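PDB 6K5J: GH3 beta-N-acetylglucosaminidase from Paenibacillaceae, which probably removes terminal beta-linked N-acetylglucosamine from glycans by hydrolysis, as a beta-N-acetylglucosaminidase of glycoside hydrolase family 3. Local coordinates for residues A[151-154]-A[160-163]; A[103-108]-A[112-117]. One frame throughout, in Å; residues are numbered along the deposited sequence.

Interaction 1: A[151-154]-A[160-163]; sequences VRSY and LVAR. With NAG (2-acetamido-2-deoxy-beta-D-glucopyranose), chain B.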
loop_
_atom_site.group_PDB
_atom_site.type_symbol
_atom_site.label_atom_id
_atom_site.label_comp_id
_atom_site.label_asym_id
_atom_site.label_seq_id
_atom_site.Cartn_x
_atom_site.Cartn_y
_atom_site.Cartn_z
ATOM N N VAL A 151 3.555 -8.362 -0.133
ATOM C CA VAL A 151 3.707 -7.877 -1.515
ATOM C C VAL A 151 3.677 -6.354 -1.612
ATOM O O VAL A 151 3.853 -5.790 -2.701
ATOM C CB VAL A 151 2.636 -8.467 -2.454
ATOM C CG1 VAL A 151 2.735 -9.999 -2.512
ATOM C CG2 VAL A 151 1.234 -8.009 -2.039
ATOM N N ARG A 152 3.437 -5.667 -0.493
ATOM C CA ARG A 152 3.562 -4.211 -0.500
ATOM C C ARG A 152 5.011 -3.743 -0.588
ATOM O O ARG A 152 5.243 -2.556 -0.832
ATOM C CB ARG A 152 2.908 -3.620 0.753
ATOM C CG ARG A 152 1.411 -3.833 0.818
ATOM C CD ARG A 152 0.894 -3.528 2.216
ATOM N NE ARG A 152 0.917 -2.099 2.479
ATOM C CZ ARG A 152 0.835 -1.551 3.688
ATOM N NH1 ARG A 152 0.759 -2.316 4.764
ATOM N NH2 ARG A 152 0.819 -0.231 3.817
ATOM N N SER A 153 5.979 -4.636 -0.404
ATOM C CA SER A 153 7.395 -4.343 -0.560
ATOM C C SER A 153 7.862 -4.790 -1.939
ATOM O O SER A 153 7.389 -5.801 -2.460
ATOM C CB SER A 153 8.214 -5.071 0.514
ATOM O OG SER A 153 9.581 -5.159 0.142
ATOM N N TYR A 154 8.808 -4.041 -2.533
ATOM C CA TYR A 154 9.386 -4.500 -3.801
ATOM C C TYR A 154 10.127 -5.826 -3.636
ATOM O O TYR A 154 10.180 -6.628 -4.573
ATOM C CB TYR A 154 10.355 -3.467 -4.385
ATOM C CG TYR A 154 9.772 -2.107 -4.662
ATOM C CD1 TYR A 154 8.886 -1.901 -5.719
ATOM C CD2 TYR A 154 10.121 -1.021 -3.869
ATOM C CE1 TYR A 154 8.361 -0.642 -5.975
ATOM C CE2 TYR A 154 9.602 0.231 -4.113
ATOM C CZ TYR A 154 8.730 0.420 -5.159
ATOM O OH TYR A 154 8.216 1.670 -5.377
ATOM N N LEU A 160 17.417 -3.624 -4.434
ATOM C CA LEU A 160 16.237 -3.644 -5.296
ATOM C C LEU A 160 15.211 -2.611 -4.846
ATOM O O LEU A 160 14.660 -1.869 -5.668
ATOM C CB LEU A 160 15.616 -5.041 -5.301
ATOM C CG LEU A 160 14.337 -5.147 -6.139
ATOM C CD1 LEU A 160 14.683 -5.071 -7.614
ATOM C CD2 LEU A 160 13.574 -6.434 -5.813
ATOM N N VAL A 161 14.949 -2.549 -3.538
ATOM C CA VAL A 161 13.966 -1.604 -3.005
ATOM C C VAL A 161 14.406 -0.167 -3.252
ATOM O O VAL A 161 13.593 0.687 -3.627
ATOM C CB VAL A 161 13.717 -1.889 -1.510
ATOM C CG1 VAL A 161 12.949 -0.749 -0.846
ATOM C CG2 VAL A 161 12.944 -3.200 -1.340
ATOM N N ALA A 162 15.700 0.128 -3.075
ATOM C CA ALA A 162 16.162 1.490 -3.333
ATOM C C ALA A 162 16.064 1.840 -4.813
ATOM O O ALA A 162 15.658 2.952 -5.168
ATOM C CB ALA A 162 17.607 1.676 -2.846
ATOM N N ARG A 163 16.444 0.906 -5.686
ATOM C CA ARG A 163 16.489 1.188 -7.116
ATOM C C ARG A 163 15.090 1.444 -7.667
ATOM O O ARG A 163 14.865 2.408 -8.411
ATOM C CB ARG A 163 17.160 0.016 -7.846
ATOM C CG ARG A 163 17.304 0.211 -9.342
ATOM C CD ARG A 163 18.353 -0.734 -9.939
ATOM N NE ARG A 163 18.339 -2.057 -9.314
ATOM C CZ ARG A 163 17.570 -3.061 -9.724
ATOM N NH1 ARG A 163 16.741 -2.876 -10.740
ATOM N NH2 ARG A 163 17.627 -4.238 -9.117
HETATM C C1 NAG B . -1.732 2.557 8.371
HETATM C C2 NAG B . -0.740 1.928 7.359
HETATM C C3 NAG B . -0.160 2.992 6.409
HETATM C C4 NAG B . -1.256 3.872 5.823
HETATM C C5 NAG B . -2.077 4.466 6.955
HETATM C C6 NAG B . -3.203 5.362 6.491
HETATM C C7 NAG B . 0.755 0.016 7.812
HETATM C C8 NAG B . 1.898 -0.484 8.654
HETATM N N2 NAG B . 0.336 1.257 8.077
HETATM O O1 NAG B . -2.428 1.526 8.986
HETATM O O3 NAG B . 0.558 2.361 5.353
HETATM O O4 NAG B . -0.685 4.917 5.045
HETATM O O5 NAG B . -2.675 3.389 7.683
HETATM O O6 NAG B . -4.236 4.615 5.863
HETATM O O7 NAG B . 0.254 -0.666 6.921
#

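Interaction 2: A[103-108]-A[112-117]; sequences MALGAA and ELAYEA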
loop_
_atom_site.group_PDB
_atom_site.type_symbol
_atom_site.label_atom_id
_atom_site.label_comp_id
_atom_site.label_asym_id
_atom_site.label_seq_id
_atom_site.Cartn_x
_atom_site.Cartn_y
_atom_site.Cartn_z
ATOM N N MET A 103 5.663 -5.706 -5.084
ATOM C CA MET A 103 6.429 -6.935 -5.257
ATOM C C MET A 103 6.296 -7.484 -6.676
ATOM O O MET A 103 7.235 -8.104 -7.183
ATOM C CB MET A 103 6.039 -7.997 -4.223
ATOM C CG MET A 103 7.072 -9.149 -4.196
ATOM S SD MET A 103 6.931 -10.262 -2.778
ATOM C CE MET A 103 7.548 -9.178 -1.476
ATOM N N ALA A 104 5.170 -7.231 -7.349
ATOM C CA ALA A 104 5.089 -7.555 -8.772
ATOM C C ALA A 104 6.139 -6.779 -9.563
ATOM O O ALA A 104 6.816 -7.338 -10.439
ATOM C CB ALA A 104 3.680 -7.260 -9.297
ATOM N N LEU A 105 6.319 -5.497 -9.240
ATOM C CA LEU A 105 7.347 -4.706 -9.911
ATOM C C LEU A 105 8.745 -5.212 -9.564
ATOM O O LEU A 105 9.635 -5.229 -10.421
ATOM C CB LEU A 105 7.203 -3.225 -9.531
ATOM C CG LEU A 105 6.012 -2.478 -10.159
ATOM C CD1 LEU A 105 5.701 -1.179 -9.394
ATOM C CD2 LEU A 105 6.291 -2.184 -11.635
ATOM N N GLY A 106 8.958 -5.611 -8.307
ATOM C CA GLY A 106 10.256 -6.144 -7.910
ATOM C C GLY A 106 10.638 -7.401 -8.669
ATOM O O GLY A 106 11.801 -7.578 -9.050
ATOM N N ALA A 107 9.666 -8.289 -8.908
ATOM C CA ALA A 107 9.952 -9.514 -9.659
ATOM C C ALA A 107 10.280 -9.231 -11.119
ATOM O O ALA A 107 11.024 -9.997 -11.742
ATOM C CB ALA A 107 8.772 -10.481 -9.585
ATOM N N ALA A 108 9.713 -8.169 -11.697
ATOM C CA ALA A 108 10.108 -7.775 -13.050
ATOM C C ALA A 108 11.511 -7.165 -13.069
ATOM O O ALA A 108 12.208 -7.243 -14.088
ATOM C CB ALA A 108 9.078 -6.799 -13.632
ATOM N N GLU A 112 12.759 1.311 -14.395
ATOM C CA GLU A 112 11.984 2.131 -15.315
ATOM C C GLU A 112 10.495 1.801 -15.251
ATOM O O GLU A 112 9.652 2.682 -15.448
ATOM C CB GLU A 112 12.513 1.945 -16.740
ATOM C CG GLU A 112 12.145 3.052 -17.695
ATOM C CD GLU A 112 12.948 3.001 -18.984
ATOM O OE1 GLU A 112 12.487 3.584 -19.991
ATOM O OE2 GLU A 112 14.036 2.379 -18.991
ATOM N N LEU A 113 10.147 0.546 -14.983
ATOM C CA LEU A 113 8.734 0.203 -14.906
ATOM C C LEU A 113 8.114 0.695 -13.614
ATOM O O LEU A 113 6.917 1.002 -13.585
ATOM C CB LEU A 113 8.542 -1.303 -15.027
ATOM C CG LEU A 113 9.233 -1.926 -16.238
ATOM C CD1 LEU A 113 9.014 -3.441 -16.247
ATOM C CD2 LEU A 113 8.747 -1.283 -17.527
ATOM N N ALA A 114 8.898 0.761 -12.536
ATOM C CA ALA A 114 8.376 1.350 -11.308
ATOM C C ALA A 114 8.107 2.837 -11.497
ATOM O O ALA A 114 7.120 3.366 -10.970
ATOM C CB ALA A 114 9.345 1.107 -10.148
ATOM N N TYR A 115 8.964 3.529 -12.256
ATOM C CA TYR A 115 8.669 4.918 -12.600
ATOM C C TYR A 115 7.352 5.023 -13.358
ATOM O O TYR A 115 6.496 5.854 -13.030
ATOM C CB TYR A 115 9.797 5.540 -13.435
ATOM C CG TYR A 115 9.485 6.974 -13.832
ATOM C CD1 TYR A 115 8.767 7.261 -14.994
ATOM C CD2 TYR A 115 9.869 8.035 -13.028
ATOM C CE1 TYR A 115 8.450 8.569 -15.339
ATOM C CE2 TYR A 115 9.569 9.349 -13.374
ATOM C CZ TYR A 115 8.863 9.607 -14.527
ATOM O OH TYR A 115 8.563 10.913 -14.861
ATOM N N GLU A 116 7.193 4.226 -14.413
ATOM C CA GLU A 116 6.001 4.379 -15.236
ATOM C C GLU A 116 4.748 4.007 -14.457
ATOM O O GLU A 116 3.716 4.670 -14.590
ATOM C CB GLU A 116 6.116 3.556 -16.518
ATOM C CG GLU A 116 7.401 3.838 -17.257
ATOM C CD GLU A 116 7.460 3.206 -18.614
ATOM O OE1 GLU A 116 6.992 2.054 -18.760
ATOM O OE2 GLU A 116 7.991 3.865 -19.536
ATOM N N ALA A 117 4.823 2.958 -13.632
ATOM C CA ALA A 117 3.682 2.589 -12.802
ATOM C C ALA A 117 3.293 3.733 -11.872
ATOM O O ALA A 117 2.115 4.103 -11.770
ATOM C CB ALA A 117 4.021 1.325 -12.017
#

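Interaction 1: A[151-154]-A[160-163]
The backbone oxygen of Tyr154 is buried against Leu160 without a polar partner: its neighbour across the contact is a methyl group, Leu160 CD2, 3.6 Å from Tyr154 O. The one apolar pair of side chains is Tyr154 CB with Val161 CG2, 4.0 Å apart. With CG anti to its own carbonyl carbon (chi1 -59°) the ring of Tyr154 rises along the helix, where CD2 comes within 3.9 Å of Val161 O at an oblique approach. Leu164 and Ala168, further along the same helix, continue this bed for the ring. Ser153 only brushes Val161; its hydroxyl is engaged with Asp139 O and the backbone nitrogens of Asn141 and Gly155.

Arg152 turns to the bound N-acetylglucosamine instead. The sugar's acetamide oxygen O7 lies at the guanidinium edge, near its plane, and receives a fairly straight bond from Arg152 NH1 (2.8 Å, 158°). Arg152 NH2 adds weak bonds to O7 and, at 3.0 Å, to the sugar's O3, while Glu85 pairs with NH2 in a salt bridge and Val148 O takes a further bond from NH1. A leucine here would probably leave O7 without both donors and Glu85 without its cationic mate. The chemistry thus divides between neighbours: Tyr154 joins the loop to helix 158-174 by van der Waals contact, whereas the bonds of Arg152 to O7 and O3 are consistent with recognition of the 2-acetamido group.

Interaction 2: A[103-108]-A[112-117]
Leu113 O accepts the shortest backbone hydrogen bond within these two segments, 2.9 Å from Ala117 N, and the same oxygen is met from the other helix by a methyl group, Leu105 CD2, at 3.8 Å. Leu105 is the side chain on which the contact turns. It points toward helix 111-127 and spreads its two methyls over one turn of it. CD2 lies over the start of that turn, 4.2 Å from Leu113 CB, while CD1 reaches Ala117 CB at 4.0 Å and Ala114 CB at 4.4 Å. With CG anti to the carbonyl carbon (chi1 -73°), the branched end of Leu105 extends out from its own helix and bridges much of the separation between the two backbones. The small side chains of Ala114 and Ala117 probably let the branch come close to the opposing helix.

Nearer the connection between the helices, Ala108 CB touches Leu113 CD1 at 4.3 Å, a second and lighter apolar contact one turn on from Leu105. Contact across the pair is therefore by van der Waals packing, while backbone bonds such as Ala107 N to Met103 O run within each helix. Helix 359-372 packs against the pair, Ile368 meeting Leu105 and Lys371 meeting Ala108, and Leu164 of helix 158-174 packs on Ala114. The segment axes approach to 9.8 Å, and their directions differ by 150°; two successive, nearly antiparallel helices joined by a short link form an alpha-alpha hairpin, here within the N-terminal family 3 domain of the TIM-barrel clan.

In the fold
Both contacts belong to the N-terminal glycoside hydrolase family 3 region and lie in series along the chain, interaction 2 closing before interaction 1 opens, with strand 132-133 between them. Their centres are 9 Å apart. They meet directly where Met103 N lies 3.0 Å from Val151 O, a probable hydrogen bond, and where Leu160 CD2 packs on Gly106 O at 3.9 Å. Helix 102-108 thus lies against both the loop bearing Arg152 and the start of helix 158-174. That helix also packs on helix 111-127, so the hairpin of interaction 2 packs beside the loop that carries Arg152 to the sugar.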